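PDB 3HR6: putative surface-anchored fimbrial subunit from Corynebacterium diphtheriae, which is built of tandem Ig-like modules and probably polymerises into the shaft of surface pili attached to the bacterial cell wall. Local coordinates for residues T157-E165 with D343-K351; R324-A335 with G389-A400. All blocks are in the same frame, centred on the assembly; numbering follows the deposited sequence. Where two conformers were deposited one is given.

From the N terminus the chain first reaches residues 157-165, the calcium-binding loop between strands 148-152 and 166-174. Much later it runs through strand 327-333, the first half of contact 2, and turns into the loop 343-351, where contact 1 closes after some 180 residues. Strand 391-398 then returns to pair with 327-333, closing contact 2 over about fifty residues. The segments alternate along the chain, so the two closures cross. Contact 2 builds the core of a four-stranded sheet; contact 1 fastens the calcium loop to a loop beside that sheet. The two meet directly where Ile346 N bonds to Leu330 O and Asp343 to His331.

Contact 1. Residues T157-E165 with D343-K351. With CA (calcium ion), chain B.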
loop_
_atom_site.group_PDB
_atom_site.type_symbol
_atom_site.label_atom_id
_atom_site.label_comp_id
_atom_site.label_asym_id
_atom_site.label_seq_id
_atom_site.Cartn_x
_atom_site.Cartn_y
_atom_site.Cartn_z
ATOM N N THR A 157 13.369 -4.909 22.721
ATOM C CA THR A 157 13.492 -4.460 24.103
ATOM C C THR A 157 12.128 -4.310 24.753
ATOM O O THR A 157 11.944 -4.670 25.895
ATOM C CB THR A 157 14.235 -3.171 24.170
ATOM O OG1 THR A 157 15.522 -3.373 23.536
ATOM C CG2 THR A 157 14.473 -2.794 25.628
ATOM N N GLN A 158 11.185 -3.776 24.010
ATOM C CA GLN A 158 9.785 -3.776 24.451
ATOM C C GLN A 158 8.910 -4.393 23.363
ATOM O O GLN A 158 9.018 -4.030 22.202
ATOM C CB GLN A 158 9.317 -2.361 24.761
ATOM C CG GLN A 158 7.828 -2.298 25.190
ATOM C CD GLN A 158 7.463 -0.932 25.761
ATOM O OE1 GLN A 158 7.851 -0.608 26.899
ATOM N NE2 GLN A 158 6.689 -0.148 25.010
ATOM N N PRO A 159 8.006 -5.287 23.735
ATOM C CA PRO A 159 7.184 -5.875 22.675
ATOM C C PRO A 159 6.413 -4.851 21.869
ATOM O O PRO A 159 5.872 -3.897 22.408
ATOM C CB PRO A 159 6.211 -6.751 23.455
ATOM C CG PRO A 159 6.998 -7.124 24.651
ATOM C CD PRO A 159 7.849 -5.976 25.017
ATOM N N GLY A 160 6.301 -5.110 20.569
ATOM C CA GLY A 160 5.517 -4.261 19.721
ATOM C C GLY A 160 6.147 -2.947 19.397
ATOM O O GLY A 160 7.377 -2.711 19.650
ATOM N N PHE A 161 5.295 -2.042 18.895
ATOM C CA PHE A 161 5.718 -0.696 18.519
ATOM C C PHE A 161 4.683 0.285 19.017
ATOM O O PHE A 161 4.012 0.992 18.273
ATOM C CB PHE A 161 6.002 -0.535 17.013
ATOM C CG PHE A 161 5.172 -1.413 16.112
ATOM C CD1 PHE A 161 3.935 -0.990 15.633
ATOM C CD2 PHE A 161 5.654 -2.652 15.699
ATOM C CE1 PHE A 161 3.199 -1.795 14.796
ATOM C CE2 PHE A 161 4.906 -3.428 14.849
ATOM C CZ PHE A 161 3.660 -3.014 14.439
ATOM N N SER A 162 4.585 0.348 20.342
ATOM C CA SER A 162 3.752 1.354 20.980
ATOM C C SER A 162 4.305 2.764 20.635
ATOM O O SER A 162 5.474 2.937 20.195
ATOM C CB SER A 162 3.792 1.132 22.484
ATOM O OG SER A 162 3.005 0.040 22.901
ATOM N N VAL A 163 3.492 3.773 20.815
ATOM C CA VAL A 163 3.911 5.144 20.593
ATOM C C VAL A 163 5.227 5.379 21.340
ATOM O O VAL A 163 5.367 5.051 22.515
ATOM C CB VAL A 163 2.796 6.161 21.080
ATOM C CG1 VAL A 163 3.333 7.610 21.066
ATOM C CG2 VAL A 163 1.555 5.992 20.187
ATOM N N GLY A 164 6.211 5.880 20.628
ATOM C CA GLY A 164 7.496 6.190 21.196
ATOM C C GLY A 164 8.570 5.234 20.719
ATOM O O GLY A 164 9.759 5.468 20.954
ATOM N N GLU A 165 8.146 4.180 20.043
ATOM C CA GLU A 165 9.060 3.244 19.405
ATOM C C GLU A 165 8.885 3.281 17.872
ATOM O O GLU A 165 8.017 3.945 17.331
ATOM C CB GLU A 165 8.731 1.825 19.890
ATOM C CG GLU A 165 8.933 1.612 21.400
ATOM C CD GLU A 165 9.518 0.236 21.710
ATOM O OE1 GLU A 165 8.967 -0.778 21.275
ATOM O OE2 GLU A 165 10.530 0.180 22.420
ATOM N N ASP A 343 9.840 -8.501 34.598
ATOM C CA ASP A 343 9.017 -7.633 33.763
ATOM C C ASP A 343 9.353 -6.157 33.948
ATOM O O ASP A 343 9.257 -5.650 35.052
ATOM C CB ASP A 343 7.539 -7.775 34.106
ATOM C CG ASP A 343 6.654 -7.113 33.075
ATOM O OD1 ASP A 343 6.656 -7.629 31.913
ATOM O OD2 ASP A 343 6.004 -6.100 33.417
ATOM N N PRO A 344 9.740 -5.479 32.864
ATOM C CA PRO A 344 10.076 -4.067 32.957
ATOM C C PRO A 344 8.832 -3.191 32.882
ATOM O O PRO A 344 7.812 -3.604 32.322
ATOM C CB PRO A 344 10.927 -3.830 31.702
ATOM C CG PRO A 344 10.347 -4.773 30.715
ATOM C CD PRO A 344 9.981 -6.014 31.503
ATOM N N PRO A 345 8.911 -1.984 33.413
ATOM C CA PRO A 345 7.821 -1.060 33.192
ATOM C C PRO A 345 7.677 -0.812 31.701
ATOM O O PRO A 345 8.691 -0.815 30.955
ATOM C CB PRO A 345 8.282 0.209 33.896
ATOM C CG PRO A 345 9.321 -0.250 34.845
ATOM C CD PRO A 345 10.005 -1.353 34.170
ATOM N N ILE A 346 6.444 -0.647 31.281
ATOM C CA ILE A 346 6.152 -0.386 29.884
ATOM C C ILE A 346 6.271 1.086 29.638
ATOM O O ILE A 346 5.739 1.905 30.401
ATOM C CB ILE A 346 4.765 -0.977 29.507
ATOM C CG1 ILE A 346 4.875 -2.492 29.576
ATOM C CG2 ILE A 346 4.290 -0.457 28.140
ATOM C CD1 ILE A 346 3.545 -3.240 29.547
ATOM N N SER A 347 6.981 1.437 28.563
ATOM C CA SER A 347 7.175 2.831 28.178
ATOM C C SER A 347 6.173 3.235 27.099
ATOM O O SER A 347 5.960 2.507 26.131
ATOM C CB SER A 347 8.626 3.022 27.688
ATOM O OG SER A 347 8.868 4.344 27.335
ATOM N N LEU A 348 5.548 4.390 27.276
ATOM C CA LEU A 348 4.610 4.937 26.284
ATOM C C LEU A 348 4.981 6.390 26.045
ATOM O O LEU A 348 4.947 7.216 26.958
ATOM C CB LEU A 348 3.128 4.907 26.736
ATOM C CG LEU A 348 2.631 3.545 27.157
ATOM C CD1 LEU A 348 1.237 3.562 27.846
ATOM C CD2 LEU A 348 2.603 2.573 25.917
ATOM N N ASP A 349 5.294 6.690 24.793
ATOM C CA ASP A 349 5.790 7.990 24.386
ATOM C C ASP A 349 6.900 8.509 25.314
ATOM O O ASP A 349 6.873 9.658 25.724
ATOM C CB ASP A 349 4.604 8.967 24.314
ATOM C CG ASP A 349 4.822 10.069 23.320
ATOM O OD1 ASP A 349 5.821 10.069 22.608
ATOM O OD2 ASP A 349 3.986 10.980 23.262
ATOM N N GLY A 350 7.873 7.631 25.625
ATOM C CA GLY A 350 9.003 7.967 26.478
ATOM C C GLY A 350 8.694 8.157 27.955
ATOM O O GLY A 350 9.553 8.667 28.707
ATOM N N LYS A 351 7.490 7.766 28.403
ATOM C CA LYS A 351 7.195 7.846 29.824
ATOM C C LYS A 351 7.064 6.444 30.333
ATOM O O LYS A 351 6.468 5.631 29.663
ATOM C CB LYS A 351 5.877 8.604 30.066
ATOM C CG LYS A 351 5.845 9.997 29.513
ATOM C CD LYS A 351 6.869 10.888 30.184
ATOM C CE LYS A 351 6.607 12.345 29.873
ATOM N NZ LYS A 351 7.338 13.196 30.815
HETATM CA CA CA B . 9.623 -2.973 20.142
HETATM O O HOH W 1 9.057 -2.317 28.597
HETATM O O HOH W 2 11.473 -2.100 21.767
HETATM O O HOH W 3 6.936 3.141 23.653
HETATM O O HOH W 4 10.393 -1.061 18.501
#
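Gln158 spans the gap to Ser347 and uses both ends of its amide on that residue's backbone. OE1 takes the Ser347 N-H at 2.8 Å, on a lone pair in the carbonyl plane, while NE2 donates in its own amide plane to Ser347 O, 3.0 Å away and almost straight (175°). Glutamine suits the place by offering donor and acceptor side by side, as a strand would. Its CG lies anti to the backbone N (chi1 178°), and the extended chain carries the amide across. One water joins OE1 to Pro345 O. At the other end Val163 O receives the N-H of Asp349 at 2.8 Å, from above the carbonyl plane, and a second water bridges it to Ser347 O. Val163 CG1 lies 3.7 Å from Asp349 CB and just as near its CG, so the methyl meets the carboxylate as well as the CB. Here a type II turn (Ser162-Glu165) abuts a type I' turn (Leu348-Lys351); Gly164 CA lies 4.0 Å from Asp349 CA, where a positive phi of 109° and the lack of a side chain that would run into Asp349 suit glycine. The first turn's loop binds calcium through Gln158 O (2.4 Å), Gly160 O and Glu165 OE1, with Asp153, Asp155 and two waters completing the site. Gln158 thus serves the calcium site with its backbone O and ties it to the facing loop with its side chain.

Contact 2. Residues R324-A335 with G389-A400; sequences RTATFQLHRCEA and GTEFCLVETATA
Thr327 O accepts the N-H of Thr397 at 2.8 Å and, more weakly, that of Ala398, the signature of a classic beta bulge. Cys333 O does the same at the other end of the ladder, with Thr390 N at 2.8 Å and Glu391 N weakly. Between them the strands pair antiparallel. Cys333 and Cys393, diagonal on one face rather than paired in register, join their SG atoms in a disulfide (2.1 Å, chi3 88° in the conformer described) that links the two strands. Cys393 holds its SG between the backbone N and the carbonyl carbon (chi1 53°), which brings it up to Cys333. Arg332 folds back through two bends, so that NH1 stands 3.3 Å above the centre of the Phe392 ring; its long, flexible chain can reach over the flat face that phenylalanine offers a cation. The guanidinium is nearly perpendicular to the ring (85°), with CZ 4.5 Å from the centroid: a cation-pi contact made edge-on by the arginine, whose NE bonds to Lys388 O. Glu396 lays its CG against the Phe328 ring, 4.3 Å from the centroid and off-centre, while its OE1 is held by Leu406 N. On the same face Leu330 CD1 meets Leu394 CD2 at 3.8 Å. The strands form the middle of a four-stranded sheet, between 354-355 and 410-412; Leu330, Leu394 and Phe392 pack on strand 361-375 of another sheet, and the disulfide touches Ile411.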
loop_
_atom_site.group_PDB
_atom_site.type_symbol
_atom_site.label_atom_id
_atom_site.label_comp_id
_atom_site.label_asym_id
_atom_site.label_seq_id
_atom_site.Cartn_x
_atom_site.Cartn_y
_atom_site.Cartn_z
ATOM N N ARG A 324 -3.163 15.263 46.694
ATOM C CA ARG A 324 -3.149 13.799 46.653
ATOM C C ARG A 324 -2.909 13.307 45.251
ATOM O O ARG A 324 -3.670 13.630 44.336
ATOM C CB ARG A 324 -4.458 13.231 47.182
ATOM C CG ARG A 324 -4.746 13.605 48.614
ATOM C CD ARG A 324 -6.009 12.981 49.157
ATOM N NE ARG A 324 -7.219 13.547 48.550
ATOM C CZ ARG A 324 -8.445 13.524 49.085
ATOM N NH1 ARG A 324 -8.678 12.963 50.258
ATOM N NH2 ARG A 324 -9.463 14.045 48.427
ATOM N N THR A 325 -1.835 12.535 45.073
ATOM C CA THR A 325 -1.583 11.907 43.798
ATOM C C THR A 325 -0.961 10.531 44.001
ATOM O O THR A 325 -0.370 10.237 45.047
ATOM C CB THR A 325 -0.738 12.808 42.865
ATOM O OG1 THR A 325 -0.639 12.199 41.582
ATOM C CG2 THR A 325 0.658 13.036 43.409
ATOM N N ALA A 326 -1.167 9.662 43.016
ATOM C CA ALA A 326 -0.577 8.348 43.015
ATOM C C ALA A 326 0.152 8.167 41.692
ATOM O O ALA A 326 -0.157 8.850 40.700
ATOM C CB ALA A 326 -1.633 7.261 43.208
ATOM N N THR A 327 1.106 7.241 41.687
ATOM C CA THR A 327 1.935 6.930 40.541
ATOM C C THR A 327 1.816 5.428 40.252
ATOM O O THR A 327 1.792 4.604 41.170
ATOM C CB THR A 327 3.410 7.330 40.803
ATOM O OG1 THR A 327 3.498 8.737 41.123
ATOM C CG2 THR A 327 4.338 6.950 39.604
ATOM N N PHE A 328 1.688 5.099 38.962
ATOM C CA PHE A 328 1.563 3.730 38.483
ATOM C C PHE A 328 2.556 3.475 37.376
ATOM O O PHE A 328 2.977 4.404 36.630
ATOM C CB PHE A 328 0.152 3.436 37.952
ATOM C CG PHE A 328 -0.918 3.622 38.978
ATOM C CD1 PHE A 328 -1.395 2.529 39.725
ATOM C CD2 PHE A 328 -1.427 4.879 39.244
ATOM C CE1 PHE A 328 -2.350 2.695 40.694
ATOM C CE2 PHE A 328 -2.383 5.063 40.217
ATOM C CZ PHE A 328 -2.874 3.968 40.946
ATOM N N GLN A 329 2.985 2.223 37.332
ATOM C CA GLN A 329 3.682 1.707 36.181
ATOM C C GLN A 329 2.868 0.584 35.561
ATOM O O GLN A 329 2.121 -0.171 36.233
ATOM C CB GLN A 329 5.107 1.305 36.537
ATOM C CG GLN A 329 5.932 2.436 37.048
ATOM C CD GLN A 329 7.376 2.037 37.221
ATOM O OE1 GLN A 329 7.690 1.200 38.070
ATOM N NE2 GLN A 329 8.262 2.673 36.468
ATOM N N LEU A 330 2.993 0.491 34.245
ATOM C CA LEU A 330 2.304 -0.547 33.478
ATOM C C LEU A 330 3.242 -1.741 33.255
ATOM O O LEU A 330 4.404 -1.578 32.934
ATOM C CB LEU A 330 1.789 0.023 32.163
ATOM C CG LEU A 330 0.941 -0.913 31.272
ATOM C CD1 LEU A 330 -0.385 -1.247 31.937
ATOM C CD2 LEU A 330 0.737 -0.255 29.881
ATOM N N HIS A 331 2.698 -2.934 33.446
ATOM C CA HIS A 331 3.438 -4.175 33.453
ATOM C C HIS A 331 2.618 -5.239 32.768
ATOM O O HIS A 331 1.473 -5.016 32.404
ATOM C CB HIS A 331 3.696 -4.623 34.884
ATOM C CG HIS A 331 4.838 -3.919 35.549
ATOM N ND1 HIS A 331 6.154 -4.243 35.290
ATOM C CD2 HIS A 331 4.866 -2.942 36.485
ATOM C CE1 HIS A 331 6.944 -3.506 36.052
ATOM N NE2 HIS A 331 6.190 -2.698 36.782
ATOM N N ARG A 332 3.224 -6.401 32.593
ATOM C CA ARG A 332 2.578 -7.615 32.172
ATOM C C ARG A 332 2.566 -8.592 33.356
ATOM O O ARG A 332 3.521 -8.628 34.148
ATOM C CB ARG A 332 3.311 -8.265 31.005
ATOM C CG ARG A 332 3.342 -7.412 29.736
ATOM C CD ARG A 332 1.984 -7.353 29.103
ATOM N NE ARG A 332 1.522 -8.639 28.615
ATOM C CZ ARG A 332 0.376 -8.883 27.977
ATOM N NH1 ARG A 332 -0.476 -7.882 27.729
ATOM N NH2 ARG A 332 0.092 -10.138 27.598
ATOM N N CYS A 333 1.460 -9.325 33.480
ATOM C CA CYS A 333 1.231 -10.264 34.564
ATOM C C CYS A 333 0.910 -11.657 33.994
ATOM O O CYS A 333 0.409 -11.773 32.861
ATOM C CB CYS A 333 0.083 -9.733 35.456
ATOM S SG CYS A 333 0.552 -8.479 36.679
ATOM N N GLU A 334 1.214 -12.700 34.768
ATOM C CA GLU A 334 0.816 -14.060 34.484
ATOM C C GLU A 334 -0.631 -14.254 34.940
ATOM O O GLU A 334 -1.216 -13.367 35.584
ATOM C CB GLU A 334 1.739 -15.057 35.194
ATOM C CG GLU A 334 3.180 -14.981 34.759
ATOM C CD GLU A 334 3.419 -15.377 33.310
ATOM O OE1 GLU A 334 2.514 -15.937 32.640
ATOM O OE2 GLU A 334 4.553 -15.127 32.831
ATOM N N ALA A 335 -1.191 -15.407 34.578
ATOM C CA ALA A 335 -2.574 -15.798 34.917
ATOM C C ALA A 335 -2.938 -15.709 36.394
ATOM O O ALA A 335 -4.086 -15.445 36.714
ATOM C CB ALA A 335 -2.846 -17.206 34.415
ATOM N N GLY A 389 3.396 -13.056 29.720
ATOM C CA GLY A 389 2.209 -13.144 30.533
ATOM C C GLY A 389 0.941 -13.201 29.715
ATOM O O GLY A 389 0.947 -13.498 28.535
ATOM N N THR A 390 -0.161 -12.931 30.393
ATOM C CA THR A 390 -1.467 -13.041 29.799
ATOM C C THR A 390 -2.252 -11.749 29.814
ATOM O O THR A 390 -3.201 -11.637 29.077
ATOM C CB THR A 390 -2.345 -14.097 30.506
ATOM O OG1 THR A 390 -2.570 -13.739 31.876
ATOM C CG2 THR A 390 -1.704 -15.479 30.430
ATOM N N GLU A 391 -1.879 -10.792 30.651
ATOM C CA GLU A 391 -2.602 -9.522 30.707
ATOM C C GLU A 391 -1.666 -8.400 31.086
ATOM O O GLU A 391 -0.602 -8.621 31.662
ATOM C CB GLU A 391 -3.746 -9.550 31.770
ATOM C CG GLU A 391 -4.763 -10.675 31.669
ATOM C CD GLU A 391 -5.722 -10.625 30.472
ATOM O OE1 GLU A 391 -5.763 -9.634 29.697
ATOM O OE2 GLU A 391 -6.459 -11.637 30.315
ATOM N N PHE A 392 -2.123 -7.180 30.833
ATOM C CA PHE A 392 -1.526 -6.015 31.422
ATOM C C PHE A 392 -1.939 -5.872 32.887
ATOM O O PHE A 392 -2.996 -6.379 33.352
ATOM C CB PHE A 392 -1.926 -4.741 30.668
ATOM C CG PHE A 392 -1.416 -4.662 29.267
ATOM C CD1 PHE A 392 -0.096 -4.291 28.986
ATOM C CD2 PHE A 392 -2.249 -4.973 28.194
ATOM C CE1 PHE A 392 0.369 -4.234 27.692
ATOM C CE2 PHE A 392 -1.791 -4.917 26.902
ATOM C CZ PHE A 392 -0.481 -4.544 26.631
ATOM N N CYS A 393 -1.084 -5.191 33.625
ATOM C CA CYS A 393 -1.441 -4.849 35.006
ATOM C C CYS A 393 -0.753 -3.600 35.438
ATOM O O CYS A 393 0.261 -3.221 34.901
ATOM C CB CYS A 393 -1.158 -6.007 35.958
ATOM S SG CYS A 393 0.569 -6.594 35.774
ATOM N N LEU A 394 -1.332 -2.936 36.425
ATOM C CA LEU A 394 -0.758 -1.705 36.934
ATOM C C LEU A 394 -0.191 -1.939 38.322
ATOM O O LEU A 394 -0.819 -2.604 39.149
ATOM C CB LEU A 394 -1.846 -0.652 37.026
ATOM C CG LEU A 394 -2.413 -0.120 35.701
ATOM C CD1 LEU A 394 -3.795 0.630 35.970
ATOM C CD2 LEU A 394 -1.390 0.773 34.985
ATOM N N VAL A 395 0.978 -1.372 38.564
ATOM C CA VAL A 395 1.582 -1.410 39.900
ATOM C C VAL A 395 1.626 0.014 40.414
ATOM O O VAL A 395 2.187 0.921 39.776
ATOM C CB VAL A 395 3.010 -2.001 39.871
ATOM C CG1 VAL A 395 3.728 -1.769 41.242
ATOM C CG2 VAL A 395 2.987 -3.468 39.503
ATOM N N GLU A 396 1.041 0.218 41.594
ATOM C CA GLU A 396 1.092 1.509 42.243
ATOM C C GLU A 396 2.419 1.679 42.959
ATOM O O GLU A 396 2.704 0.940 43.909
ATOM C CB GLU A 396 -0.037 1.667 43.248
ATOM C CG GLU A 396 -0.123 3.078 43.774
ATOM C CD GLU A 396 -1.313 3.307 44.648
ATOM O OE1 GLU A 396 -1.514 2.566 45.629
ATOM O OE2 GLU A 396 -2.014 4.285 44.371
ATOM N N THR A 397 3.230 2.629 42.507
ATOM C CA THR A 397 4.579 2.831 43.075
ATOM C C THR A 397 4.643 3.959 44.103
ATOM O O THR A 397 5.590 4.024 44.879
ATOM C CB THR A 397 5.619 3.115 41.991
ATOM O OG1 THR A 397 5.264 4.302 41.276
ATOM C CG2 THR A 397 5.804 1.930 41.044
ATOM N N ALA A 398 3.643 4.836 44.116
ATOM C CA ALA A 398 3.556 5.897 45.095
ATOM C C ALA A 398 2.095 6.267 45.279
ATOM O O ALA A 398 1.254 6.033 44.394
ATOM C CB ALA A 398 4.395 7.095 44.671
ATOM N N THR A 399 1.800 6.782 46.460
ATOM C CA THR A 399 0.474 7.259 46.760
ATOM C C THR A 399 0.545 8.518 47.624
ATOM O O THR A 399 1.601 9.121 47.751
ATOM C CB THR A 399 -0.314 6.130 47.400
ATOM O OG1 THR A 399 -1.702 6.477 47.463
ATOM C CG2 THR A 399 0.258 5.803 48.797
ATOM N N ALA A 400 -0.589 8.942 48.160
ATOM C CA ALA A 400 -0.659 10.183 48.911
ATOM C C ALA A 400 -0.204 9.954 50.350
ATOM O O ALA A 400 -0.159 8.818 50.807
ATOM C CB ALA A 400 -2.064 10.725 48.870
HETATM O O HOH W 5 5.396 -15.077 30.400
HETATM O O HOH W 6 -3.066 -11.732 34.166
#